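Local coordinates for DegV family protein (Eubacterium eligens, PDB 3FDJ) that is of unknown function but, as a member of the DegV family, probably binds a fatty acid or a related lipid, at residues A[7-12]-A[80-85]; A[12-17]-A[254-259]; A[55-60]-A[165-170]; A[61-66]-A[91-96]; A[75-80]-A[107-112]. All blocks are in the same frame, centred on the assembly; numbering follows the deposited sequence. Where two conformers were deposited one is given.

Contact 1: A[7-12]-A[80-85]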
# COMPACT_ATOMS: atom_id res chain seq x y z
N VAL A 7 -9.77 8.86 4.65
CA VAL A 7 -10.01 8.42 3.28
C VAL A 7 -8.69 7.90 2.72
O VAL A 7 -7.61 8.46 3.04
CB VAL A 7 -10.54 9.59 2.41
CG1 VAL A 7 -10.82 9.15 0.97
CG2 VAL A 7 -11.86 10.18 3.00
N ALA A 8 -8.74 6.84 1.92
CA ALA A 8 -7.53 6.36 1.26
C ALA A 8 -7.86 5.78 -0.07
O ALA A 8 -8.95 5.28 -0.28
CB ALA A 8 -6.82 5.30 2.13
N ASP A 9 -6.91 5.82 -1.01
CA ASP A 9 -7.10 5.02 -2.19
C ASP A 9 -6.99 3.52 -1.89
O ASP A 9 -6.42 3.09 -0.87
CB ASP A 9 -6.21 5.46 -3.33
CG ASP A 9 -4.79 5.16 -3.08
OD1 ASP A 9 -4.45 3.94 -3.00
OD2 ASP A 9 -4.00 6.14 -3.00
N SER A 10 -7.53 2.73 -2.81
CA SER A 10 -7.67 1.28 -2.63
C SER A 10 -6.33 0.52 -2.61
O SER A 10 -6.31 -0.66 -2.28
CB SER A 10 -8.59 0.71 -3.72
OG SER A 10 -7.97 0.76 -5.00
N ALA A 11 -5.22 1.20 -2.91
CA ALA A 11 -3.89 0.60 -2.70
C ALA A 11 -3.61 0.31 -1.22
O ALA A 11 -2.64 -0.39 -0.93
CB ALA A 11 -2.80 1.46 -3.28
N CYS A 12 -4.44 0.83 -0.31
CA CYS A 12 -4.30 0.51 1.12
C CYS A 12 -4.78 -0.90 1.48
O CYS A 12 -4.55 -1.36 2.59
CB CYS A 12 -5.01 1.55 1.97
SG CYS A 12 -6.78 1.42 1.93
N VAL A 80 -6.58 12.31 4.02
CA VAL A 80 -6.58 11.46 2.83
C VAL A 80 -5.20 10.86 2.68
O VAL A 80 -4.22 11.60 2.61
CB VAL A 80 -6.91 12.27 1.57
CG1 VAL A 80 -7.09 11.32 0.38
CG2 VAL A 80 -8.18 13.13 1.77
N VAL A 81 -5.10 9.52 2.62
CA VAL A 81 -3.80 8.87 2.41
C VAL A 81 -3.74 8.32 0.99
O VAL A 81 -4.67 7.65 0.54
CB VAL A 81 -3.56 7.77 3.45
CG1 VAL A 81 -2.16 7.11 3.26
CG2 VAL A 81 -3.70 8.35 4.88
N THR A 82 -2.67 8.65 0.27
CA THR A 82 -2.54 8.19 -1.10
C THR A 82 -1.28 7.36 -1.30
O THR A 82 -0.32 7.46 -0.57
CB THR A 82 -2.51 9.34 -2.16
OG1 THR A 82 -1.26 10.02 -2.14
CG2 THR A 82 -3.67 10.37 -1.94
N ILE A 83 -1.33 6.51 -2.32
CA ILE A 83 -0.16 5.81 -2.84
C ILE A 83 0.86 6.86 -3.32
O ILE A 83 0.50 7.99 -3.69
CB ILE A 83 -0.60 4.83 -3.95
CG1 ILE A 83 0.59 4.07 -4.60
CG2 ILE A 83 -1.38 5.57 -4.99
CD1 ILE A 83 0.12 2.83 -5.36
N THR A 84 2.13 6.49 -3.25
CA THR A 84 3.23 7.36 -3.61
C THR A 84 3.02 8.22 -4.86
O THR A 84 2.68 7.75 -5.96
CB THR A 84 4.55 6.56 -3.75
OG1 THR A 84 5.58 7.44 -4.19
CG2 THR A 84 4.39 5.39 -4.73
N ALA A 85 3.26 9.52 -4.68
CA ALA A 85 3.24 10.45 -5.78
C ALA A 85 4.40 10.17 -6.74
O ALA A 85 4.42 10.63 -7.87
CB ALA A 85 3.34 11.88 -5.25
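OD2 of the Asp9 carboxylate is met in its plane by Ile83 N, and obliquely from the two sides of that plane by Ile83 CG2 and Thr82 CA. In the plane, OD2 uses the lone pair syn to OD1 to accept the backbone N-H of Ile83, N to OD2 2.8 Å and 162° at the hydrogen. At the far edge OD1 offers its anti lone pair to the N-H of Ala11, which closes an Asx turn. Out of the plane, Ile83 CG2 lies 3.3 Å from Asp9 OD2 in the conformer given. CG of Asp9 stands between its own N and carbonyl carbon (chi1 69°), the crowded position, which directs the group toward segment 80-85. An alanine here would probably leave the N-H of Ile83 without this acceptor and the turn at Ala11 without the OD1 acceptor that closes it.

Upstream, strands 7-9 and 80-82 run parallel at 16°, neighbours inside the N-terminal sheet; the Asp9 bonds sit just past the paired part of the strands, where 7-9 runs into a 3-10 turn. Val81 N donates to Val7 O at 2.8 Å, and Asp9 N returns a longer bond to Val81 O at 3.3 Å. On one sheet face Val7 CB approaches Val80 CG2 at 4.3 Å, beneath Trp68 of helix 65-72; on the other Ala8 and Val81 lie side by side against Leu126 of helix 120-134. Beyond the strands, Ile83 CD1 may pack on Ala11 CB, a tentative contact because it rests on one of two conformers.

Contact 2: A[12-17]-A[254-259]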
# COMPACT_ATOMS: atom_id res chain seq x y z
N CYS A 12 -4.44 0.83 -0.31
CA CYS A 12 -4.30 0.51 1.12
C CYS A 12 -4.78 -0.90 1.48
O CYS A 12 -4.55 -1.36 2.59
CB CYS A 12 -5.01 1.55 1.97
SG CYS A 12 -6.78 1.42 1.93
N ASP A 13 -5.45 -1.56 0.53
CA ASP A 13 -5.92 -2.97 0.65
C ASP A 13 -7.11 -3.19 1.60
O ASP A 13 -7.60 -4.32 1.70
CB ASP A 13 -4.78 -3.95 1.06
CG ASP A 13 -3.54 -3.87 0.16
OD1 ASP A 13 -3.68 -4.00 -1.07
OD2 ASP A 13 -2.40 -3.73 0.72
N ILE A 14 -7.58 -2.15 2.29
CA ILE A 14 -8.63 -2.31 3.31
C ILE A 14 -9.85 -1.48 2.94
O ILE A 14 -9.75 -0.53 2.15
CB ILE A 14 -8.15 -1.98 4.74
CG1 ILE A 14 -7.66 -0.54 4.88
CG2 ILE A 14 -7.02 -2.94 5.11
CD1 ILE A 14 -7.52 -0.05 6.31
N LYS A 15 -10.98 -1.90 3.49
CA LYS A 15 -12.27 -1.27 3.25
C LYS A 15 -12.91 -0.68 4.51
O LYS A 15 -13.86 0.09 4.40
CB LYS A 15 -13.24 -2.27 2.61
CG LYS A 15 -13.22 -2.30 1.08
CD LYS A 15 -12.17 -3.22 0.52
CE LYS A 15 -12.28 -3.30 -1.02
NZ LYS A 15 -11.01 -3.79 -1.63
N GLU A 16 -12.40 -1.05 5.68
CA GLU A 16 -12.89 -0.56 6.96
C GLU A 16 -11.75 -0.40 7.96
O GLU A 16 -10.68 -1.01 7.83
CB GLU A 16 -13.94 -1.52 7.55
CG GLU A 16 -13.36 -2.89 7.97
CD GLU A 16 -14.37 -3.80 8.67
OE1 GLU A 16 -15.37 -3.29 9.23
OE2 GLU A 16 -14.14 -5.04 8.67
N LEU A 17 -11.99 0.43 8.95
CA LEU A 17 -11.09 0.63 10.06
C LEU A 17 -12.02 0.62 11.26
O LEU A 17 -12.73 1.60 11.51
CB LEU A 17 -10.40 1.99 9.90
CG LEU A 17 -8.91 2.28 9.95
CD1 LEU A 17 -8.06 1.19 9.36
CD2 LEU A 17 -8.67 3.64 9.26
N CYS A 254 -0.42 -8.13 11.87
CA CYS A 254 -1.59 -8.51 11.11
C CYS A 254 -1.13 -8.97 9.72
O CYS A 254 -0.38 -8.26 9.04
CB CYS A 254 -2.58 -7.35 11.00
SG CYS A 254 -4.13 -7.82 10.23
N VAL A 255 -1.61 -10.15 9.31
CA VAL A 255 -1.40 -10.70 7.97
C VAL A 255 -2.75 -10.70 7.27
O VAL A 255 -3.75 -11.20 7.82
CB VAL A 255 -0.90 -12.15 8.04
CG1 VAL A 255 -0.98 -12.85 6.65
CG2 VAL A 255 0.51 -12.21 8.63
N TYR A 256 -2.80 -10.17 6.05
CA TYR A 256 -4.07 -10.04 5.36
C TYR A 256 -3.90 -10.00 3.85
O TYR A 256 -2.79 -9.89 3.34
CB TYR A 256 -4.80 -8.78 5.84
CG TYR A 256 -4.00 -7.52 5.66
CD1 TYR A 256 -2.99 -7.19 6.57
CD2 TYR A 256 -4.23 -6.66 4.59
CE1 TYR A 256 -2.22 -6.06 6.40
CE2 TYR A 256 -3.48 -5.51 4.43
CZ TYR A 256 -2.47 -5.24 5.33
OH TYR A 256 -1.72 -4.12 5.21
N LYS A 257 -5.01 -10.14 3.14
CA LYS A 257 -4.97 -10.19 1.68
C LYS A 257 -4.80 -8.80 1.05
O LYS A 257 -5.44 -7.83 1.45
CB LYS A 257 -6.24 -10.82 1.13
CG LYS A 257 -6.49 -12.25 1.57
CD LYS A 257 -7.75 -12.79 0.91
CE LYS A 257 -8.01 -14.21 1.33
NZ LYS A 257 -8.26 -14.26 2.79
N ALA A 258 -4.00 -8.76 0.01
CA ALA A 258 -3.90 -7.58 -0.85
C ALA A 258 -5.21 -7.31 -1.57
O ALA A 258 -6.01 -8.23 -1.82
CB ALA A 258 -2.75 -7.75 -1.84
N GLY A 259 -5.47 -6.03 -1.88
CA GLY A 259 -6.59 -5.63 -2.70
C GLY A 259 -6.22 -5.74 -4.16
O GLY A 259 -5.16 -6.27 -4.48
O HOH W 1 -7.53 -6.79 2.71
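Asp13 and Gly259 bring their CA atoms to 4.3 Å where an irregular loop, with Asp13 at positive phi, passes the end of strand 254-257. From there the Asp13 side chain turns into the other segment: chi1 of -53° sets CG beside the backbone N, on the side of Gly259, and OD1 lies 2.8 Å from Gly259 N. The bond is almost straight at the hydrogen, 174°, yet the N-H arrives from above the carboxylate plane, 40° out of it. Gly259 is the N-cap of helix 260-266, and the carboxylate at this helix start is likely to be stabilised by the helix dipole. An alanine in place of Asp13 would probably leave the Gly259 N-H without its acceptor and the helix start without a nearby negative charge.

The loop follows strand 5-9 of the N-terminal sheet, whereas strand 253-257 is an outermost strand of the second sheet, so the bond joins the two halves of the fold. A water bridges the two backbones, donating to Asp13 O and to Lys257 O at 2.7 Å each. Beside it the Tyr256 ring presents its edge to Asp13: CE2 lies 3.9 Å from Asp13 CB, which sits close to the ring plane. Ile14 CG2 touches the same CE2 more loosely, at 4.4 Å, and Arg123 makes a cation-pi contact with this ring.

Contact 3: A[55-60]-A[165-170]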
# COMPACT_ATOMS: atom_id res chain seq x y z
N LYS A 55 -2.77 -11.81 -23.34
CA LYS A 55 -1.54 -11.55 -24.10
C LYS A 55 -1.21 -10.07 -24.29
O LYS A 55 -0.05 -9.71 -24.48
CB LYS A 55 -1.57 -12.28 -25.46
CG LYS A 55 -0.54 -13.40 -25.55
CD LYS A 55 -0.87 -14.46 -26.60
CE LYS A 55 -1.90 -15.48 -26.11
NZ LYS A 55 -1.65 -16.85 -26.65
N GLY A 56 -2.22 -9.21 -24.22
CA GLY A 56 -2.03 -7.79 -24.50
C GLY A 56 -1.64 -6.96 -23.29
O GLY A 56 -1.35 -7.49 -22.21
N ARG A 57 -1.62 -5.65 -23.47
CA ARG A 57 -1.23 -4.74 -22.42
C ARG A 57 -2.36 -4.59 -21.41
O ARG A 57 -3.52 -4.77 -21.75
CB ARG A 57 -0.88 -3.37 -23.00
CG ARG A 57 0.29 -3.42 -23.98
CD ARG A 57 0.30 -2.22 -24.90
NE ARG A 57 -0.34 -2.49 -26.18
CZ ARG A 57 -1.58 -2.14 -26.50
NH1 ARG A 57 -2.35 -1.51 -25.63
NH2 ARG A 57 -2.06 -2.41 -27.70
N SER A 58 -2.00 -4.26 -20.18
CA SER A 58 -2.98 -3.92 -19.17
C SER A 58 -2.47 -2.67 -18.46
O SER A 58 -1.27 -2.37 -18.50
CB SER A 58 -3.22 -5.06 -18.19
OG SER A 58 -2.00 -5.56 -17.68
N TYR A 59 -3.41 -1.97 -17.83
CA TYR A 59 -3.21 -0.61 -17.36
C TYR A 59 -3.88 -0.40 -16.03
O TYR A 59 -4.78 -1.14 -15.67
CB TYR A 59 -3.86 0.37 -18.34
CG TYR A 59 -3.46 0.17 -19.77
CD1 TYR A 59 -2.30 0.76 -20.28
CD2 TYR A 59 -4.21 -0.62 -20.62
CE1 TYR A 59 -1.91 0.57 -21.59
CE2 TYR A 59 -3.85 -0.81 -21.93
CZ TYR A 59 -2.70 -0.21 -22.41
OH TYR A 59 -2.33 -0.40 -23.72
N THR A 60 -3.45 0.63 -15.30
CA THR A 60 -4.16 1.09 -14.14
C THR A 60 -4.48 2.57 -14.26
O THR A 60 -3.82 3.31 -15.00
CB THR A 60 -3.38 0.81 -12.82
OG1 THR A 60 -2.11 1.49 -12.83
CG2 THR A 60 -3.16 -0.70 -12.65
N LEU A 165 4.48 -4.25 -13.28
CA LEU A 165 5.28 -3.06 -13.00
C LEU A 165 6.09 -2.63 -14.22
O LEU A 165 6.08 -1.46 -14.60
CB LEU A 165 6.22 -3.29 -11.81
CG LEU A 165 5.58 -3.33 -10.43
CD1 LEU A 165 6.48 -4.11 -9.46
CD2 LEU A 165 5.24 -1.93 -9.91
N ALA A 166 6.78 -3.58 -14.84
CA ALA A 166 7.67 -3.29 -15.95
C ALA A 166 6.90 -2.81 -17.18
O ALA A 166 7.32 -1.83 -17.80
CB ALA A 166 8.55 -4.51 -16.31
N GLN A 167 5.77 -3.44 -17.51
CA GLN A 167 5.06 -3.03 -18.72
C GLN A 167 4.44 -1.65 -18.54
O GLN A 167 4.17 -0.98 -19.52
CB GLN A 167 4.00 -4.05 -19.16
CG GLN A 167 2.74 -4.06 -18.32
CD GLN A 167 1.63 -4.93 -18.90
OE1 GLN A 167 1.18 -4.71 -20.03
NE2 GLN A 167 1.17 -5.91 -18.12
N ASN A 168 4.23 -1.24 -17.29
CA ASN A 168 3.71 0.09 -16.99
C ASN A 168 4.78 1.14 -16.65
O ASN A 168 4.44 2.24 -16.19
CB ASN A 168 2.65 -0.01 -15.88
CG ASN A 168 1.33 -0.56 -16.39
OD1 ASN A 168 0.58 0.14 -17.08
ND2 ASN A 168 1.05 -1.81 -16.07
N GLY A 169 6.04 0.80 -16.90
CA GLY A 169 7.16 1.72 -16.70
C GLY A 169 7.48 2.03 -15.25
O GLY A 169 8.08 3.07 -14.96
N ARG A 170 7.11 1.14 -14.34
CA ARG A 170 7.31 1.42 -12.91
C ARG A 170 8.52 0.73 -12.28
O ARG A 170 8.85 0.99 -11.12
CB ARG A 170 6.02 1.16 -12.14
CG ARG A 170 5.06 2.29 -12.47
CD ARG A 170 3.65 2.06 -12.09
NE ARG A 170 2.96 3.35 -12.21
CZ ARG A 170 1.97 3.63 -13.05
NH1 ARG A 170 1.46 4.86 -13.05
NH2 ARG A 170 1.46 2.71 -13.85
O HOH W 2 -1.20 -7.51 -19.42
O HOH W 3 -1.05 2.03 -16.28
O HOH W 4 -1.01 4.82 -14.52
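Gln167 and Asn168, at the C-terminal end of helix 163-167, meet Ser58 of segment 55-60, near the start of strand 59-61. Gln167 reaches across with an extended chain: chi2 of 171° carries CD straight on from CB, and the amide beyond it lies beside the backbone of Arg57 and Ser58. There OE1 accepts the N-H of Ser58, N to OE1 3.2 Å and 160° at the hydrogen. The donor stands well above the plane of the amide carbonyl. OE1 also lies 3.4 Å from Arg57 CA. The NE2 end of the same amide donates to a water that in turn donates to Gly56 O and is bonded to Ser58 OG at 2.7 Å; NE2 is further held by Asn164 OD1, and Ser58 OG by Tyr264 OH.

One residue on, Asn168 ND2 makes a weak, long bond to Ser58 O at 3.4 Å, while its stronger partner is Asn164 O in its own helix. The other end of that amide is engaged by a second water: it donates to Asn168 OD1 at 2.6 Å and accepts the N-H of Thr60 at 2.9 Å. Arg170 comes in last, its NH1 joined through a third water to Thr60 O, with its NE fixed by Met87 O. Two direct bonds, one of them weak, are thus supplemented by three water bridges in this surface contact between the first sheet's strand and the helix end. That end is a Schellman motif: Gly169, at positive phi, is its C-prime residue, Arg170 N bonds to Leu165 O at 2.8 Å and Gly169 N to Ala166 O.

Contact 4: A[61-66]-A[91-96]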
# COMPACT_ATOMS: atom_id res chain seq x y z
N ALA A 61 -5.50 3.01 -13.53
CA ALA A 61 -5.90 4.41 -13.53
C ALA A 61 -6.20 4.86 -12.11
O ALA A 61 -6.78 4.10 -11.33
CB ALA A 61 -7.13 4.59 -14.40
N CYS A 62 -5.87 6.11 -11.81
CA CYS A 62 -6.19 6.69 -10.50
C CYS A 62 -7.69 7.03 -10.43
O CYS A 62 -8.39 7.01 -11.47
CB CYS A 62 -5.32 7.91 -10.24
SG CYS A 62 -5.75 9.27 -11.27
N PRO A 63 -8.21 7.34 -9.23
CA PRO A 63 -9.64 7.65 -9.15
C PRO A 63 -10.00 9.00 -9.77
O PRO A 63 -9.17 9.91 -9.79
CB PRO A 63 -9.90 7.73 -7.64
CG PRO A 63 -8.73 7.02 -7.00
CD PRO A 63 -7.58 7.33 -7.90
N GLY A 64 -11.22 9.11 -10.26
CA GLY A 64 -11.74 10.39 -10.74
C GLY A 64 -12.00 11.37 -9.61
O GLY A 64 -12.22 10.98 -8.46
N ILE A 65 -11.98 12.65 -9.95
CA ILE A 65 -12.29 13.68 -8.96
C ILE A 65 -13.66 13.42 -8.32
O ILE A 65 -13.81 13.62 -7.10
CB ILE A 65 -12.16 15.12 -9.55
CG1 ILE A 65 -10.66 15.41 -9.80
CG2 ILE A 65 -12.84 16.16 -8.60
CD1 ILE A 65 -10.27 16.64 -10.69
N ASP A 66 -14.63 12.96 -9.10
CA ASP A 66 -15.97 12.67 -8.59
C ASP A 66 -15.97 11.58 -7.50
O ASP A 66 -16.70 11.69 -6.51
CB ASP A 66 -16.93 12.26 -9.72
CG ASP A 66 -17.39 13.45 -10.56
OD1 ASP A 66 -17.42 14.59 -10.05
OD2 ASP A 66 -17.74 13.23 -11.74
N TYR A 91 -2.04 10.94 -5.96
CA TYR A 91 -1.86 12.13 -5.11
C TYR A 91 -2.39 13.40 -5.79
O TYR A 91 -3.13 14.18 -5.20
CB TYR A 91 -0.39 12.27 -4.71
CG TYR A 91 -0.10 13.54 -3.92
CD1 TYR A 91 -0.35 13.61 -2.56
CD2 TYR A 91 0.41 14.66 -4.54
CE1 TYR A 91 -0.08 14.77 -1.84
CE2 TYR A 91 0.68 15.82 -3.83
CZ TYR A 91 0.44 15.86 -2.48
OH TYR A 91 0.72 17.01 -1.77
N ASN A 92 -2.01 13.62 -7.05
CA ASN A 92 -2.50 14.78 -7.77
C ASN A 92 -4.03 14.79 -7.89
O ASN A 92 -4.65 15.86 -7.77
CB ASN A 92 -1.89 14.88 -9.17
CG ASN A 92 -0.43 15.25 -9.16
OD1 ASN A 92 0.12 15.71 -8.13
ND2 ASN A 92 0.22 15.09 -10.34
N SER A 93 -4.63 13.61 -8.14
CA SER A 93 -6.09 13.54 -8.28
C SER A 93 -6.76 13.92 -6.96
O SER A 93 -7.81 14.60 -6.94
CB SER A 93 -6.57 12.15 -8.79
OG SER A 93 -6.40 11.10 -7.85
N ALA A 94 -6.16 13.47 -5.86
CA ALA A 94 -6.68 13.79 -4.52
C ALA A 94 -6.53 15.30 -4.21
O ALA A 94 -7.42 15.90 -3.61
CB ALA A 94 -5.99 12.95 -3.45
N MSE A 95 -5.40 15.88 -4.60
CA MSE A 95 -5.21 17.34 -4.44
C MSE A 95 -6.20 18.13 -5.29
O MSE A 95 -6.71 19.16 -4.84
CB MSE A 95 -3.77 17.74 -4.77
CG MSE A 95 -2.74 17.24 -3.80
SE MSE A 95 -2.91 18.16 -2.11
CE MSE A 95 -2.30 19.95 -2.58
N ALA A 96 -6.48 17.66 -6.50
CA ALA A 96 -7.46 18.31 -7.35
C ALA A 96 -8.86 18.25 -6.73
O ALA A 96 -9.62 19.24 -6.73
CB ALA A 96 -7.44 17.66 -8.77
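Ile65 reaches over to Ala96 and Ser93, and its longer branch can be followed from the backbone outward. At CB the chain divides: CG1 stands anti to the carbonyl carbon (chi1 -70°) and heads for helix 90-102, whereas CG2 stands anti to the backbone N. CG1 is the first atom to meet the helix, 4.1 Å from Ser93 O and equally far from Ala96 CB. From there CD1 continues the extended line (chi2 166°) and ends 3.6 Å from Ala96 CB, a methyl-on-methyl contact that gives the branch its closest approach. Ala97, the next residue of the helix, is touched by Ile65 as well.

A helical turn earlier, Ser93 takes up the space before the start of helix 65-72, where Gly64 is the N-cap. Its CB lies 3.6 Å from Pro63 O and 3.9 Å from Cys62 SG. The hydroxyl stands between the Ser93 N and carbonyl carbon (chi1 69°), with Pro63 CD 4.0 Å from OG. This oxygen finds its hydrogen-bonding partners elsewhere, in Thr90 O of its own helix and the indole NE1 of Trp68. Pro63 in turn rests on Val25 and Leu27 of strand 21-30, so the turn is wedged between that strand and helix 90-102.

Chemically, the two segments meet by van der Waals contact, with small residues, Ser93 and Ala96, letting the turn come close, while a directional link between the two helices comes from Ser93 OG to Trp68 NE1, just outside the segments.

Contact 5: A[75-80]-A[107-112]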
# COMPACT_ATOMS: atom_id res chain seq x y z
N ASP A 75 -17.90 15.93 5.51
CA ASP A 75 -17.22 16.13 6.78
C ASP A 75 -16.26 17.31 6.72
O ASP A 75 -15.76 17.69 5.66
CB ASP A 75 -16.53 14.83 7.21
CG ASP A 75 -17.53 13.82 7.74
OD1 ASP A 75 -18.53 14.25 8.38
OD2 ASP A 75 -17.39 12.61 7.51
N ASP A 76 -16.03 17.92 7.87
CA ASP A 76 -15.21 19.08 7.94
C ASP A 76 -13.76 18.87 8.34
O ASP A 76 -12.99 19.83 8.32
CB ASP A 76 -15.86 20.10 8.86
CG ASP A 76 -17.04 20.78 8.20
OD1 ASP A 76 -16.99 21.04 6.96
OD2 ASP A 76 -18.02 21.05 8.91
N GLU A 77 -13.40 17.67 8.76
CA GLU A 77 -12.01 17.34 9.05
C GLU A 77 -11.68 16.00 8.40
O GLU A 77 -12.23 14.96 8.78
CB GLU A 77 -11.76 17.24 10.58
CG GLU A 77 -11.91 18.54 11.29
CD GLU A 77 -11.75 18.46 12.81
OE1 GLU A 77 -12.38 17.60 13.47
OE2 GLU A 77 -11.04 19.33 13.34
N ILE A 78 -10.81 16.02 7.41
CA ILE A 78 -10.51 14.86 6.60
C ILE A 78 -9.02 14.69 6.42
O ILE A 78 -8.30 15.66 6.11
CB ILE A 78 -11.16 14.96 5.19
CG1 ILE A 78 -12.68 15.23 5.29
CG2 ILE A 78 -10.87 13.68 4.32
CD1 ILE A 78 -13.36 15.41 3.93
N PHE A 79 -8.56 13.45 6.61
CA PHE A 79 -7.22 13.05 6.23
C PHE A 79 -7.36 12.07 5.07
O PHE A 79 -8.17 11.14 5.13
CB PHE A 79 -6.43 12.41 7.39
CG PHE A 79 -6.02 13.38 8.44
CD1 PHE A 79 -4.93 14.23 8.24
CD2 PHE A 79 -6.72 13.48 9.62
CE1 PHE A 79 -4.56 15.13 9.22
CE2 PHE A 79 -6.37 14.42 10.61
CZ PHE A 79 -5.30 15.25 10.40
N VAL A 80 -6.58 12.31 4.02
CA VAL A 80 -6.58 11.46 2.83
C VAL A 80 -5.20 10.86 2.68
O VAL A 80 -4.22 11.60 2.61
CB VAL A 80 -6.91 12.27 1.57
CG1 VAL A 80 -7.09 11.32 0.38
CG2 VAL A 80 -8.18 13.13 1.77
N GLN A 107 -15.89 25.50 6.05
CA GLN A 107 -15.23 25.26 7.32
C GLN A 107 -14.28 24.05 7.23
O GLN A 107 -13.68 23.69 8.23
CB GLN A 107 -16.27 25.10 8.42
CG GLN A 107 -16.80 26.42 8.94
CD GLN A 107 -17.84 27.05 8.05
OE1 GLN A 107 -18.87 26.42 7.75
NE2 GLN A 107 -17.60 28.31 7.64
N ALA A 108 -14.11 23.47 6.05
CA ALA A 108 -13.41 22.18 5.95
C ALA A 108 -11.91 22.35 6.07
O ALA A 108 -11.34 23.33 5.61
CB ALA A 108 -13.75 21.48 4.64
N LYS A 109 -11.29 21.34 6.68
CA LYS A 109 -9.85 21.15 6.66
C LYS A 109 -9.57 19.78 6.08
O LYS A 109 -10.14 18.78 6.55
CB LYS A 109 -9.30 21.17 8.08
CG LYS A 109 -9.53 22.47 8.77
CD LYS A 109 -8.79 22.55 10.11
CE LYS A 109 -9.68 22.35 11.31
NZ LYS A 109 -9.40 23.48 12.27
N VAL A 110 -8.72 19.73 5.06
CA VAL A 110 -8.40 18.50 4.39
C VAL A 110 -6.91 18.40 4.20
O VAL A 110 -6.30 19.30 3.64
CB VAL A 110 -9.08 18.42 3.00
CG1 VAL A 110 -8.78 17.07 2.33
CG2 VAL A 110 -10.62 18.63 3.13
N ARG A 111 -6.32 17.31 4.68
CA ARG A 111 -4.88 17.10 4.51
C ARG A 111 -4.73 15.88 3.64
O ARG A 111 -5.26 14.81 3.98
CB ARG A 111 -4.19 16.87 5.85
CG ARG A 111 -2.80 16.23 5.73
CD ARG A 111 -1.77 17.14 5.03
NE ARG A 111 -0.60 16.37 4.58
CZ ARG A 111 0.40 15.94 5.35
NH1 ARG A 111 1.39 15.27 4.81
NH2 ARG A 111 0.44 16.18 6.66
N VAL A 112 -4.05 16.05 2.51
CA VAL A 112 -3.71 14.92 1.65
C VAL A 112 -2.28 14.51 1.99
O VAL A 112 -1.37 15.35 1.95
CB VAL A 112 -3.86 15.23 0.17
CG1 VAL A 112 -3.54 13.98 -0.65
CG2 VAL A 112 -5.27 15.77 -0.18
O HOH W 5 -17.62 23.36 5.71
O HOH W 6 -12.76 21.94 10.21
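Val80 nests against both Val110 and Val112: its CG2 lies 4.0 Å from Val110 CG1, and its CB 4.2 Å from Val112 CG2. Further back on the same face, Ile78 CB rests beside Val110 CG2 at 4.2 Å, so Val110 in turn fills the hollow between Ile78 and Val80. Helices 65-72 and 90-102 cover this valine and isoleucine surface, with Phe72 over Ile78 and Val80, and Met95 and Tyr91 over Val112.

The strands are the two parallel arms of a beta-alpha-beta unit, joined by helix 90-102, and lie only 8° apart. Four backbone bonds zip them, from Lys109 N to Asp76 O through Val80 N to Arg111 O, 2.8 Å at both ends.

On the reverse face the relief is different. Phe79 CD1 lies 3.6 Å from Arg111 CB, the ring meeting it obliquely, and the ring itself stacks on Phe139. CG of Arg111 stands anti to the backbone N (chi1 162°); further out the chain bends at chi2, and the guanidinium forms salt bridges with Asp143 and Asp147. Glu77 and Lys109 run alongside each other in the same direction, with Glu77 OE2 3.9 Å from Lys109 CE; the lysine ammonium pairs with Glu140.

From the N terminus, strand 5-9 enters contact 1, which closes a loop to strand 77-82, and the loop after it opens contact 2, the longest closure, running to residues 254-259. Contacts 3, 4 and 5 are nested inside contact 2, and contacts 4 and 5 inside contact 3 as well. Contact 1 crosses all the others, and contact 4 crosses contact 5. Contacts 1 and 5 share Val80, placing strands 5-9, 77-82 and 109-114 side by side in the first sheet, while contact 4 brings together helices 65-72 and 90-102 above it. Contact 2 ties the first sheet's loop to the second sheet; contact 3 joins strand 59-61 to helix 163-167.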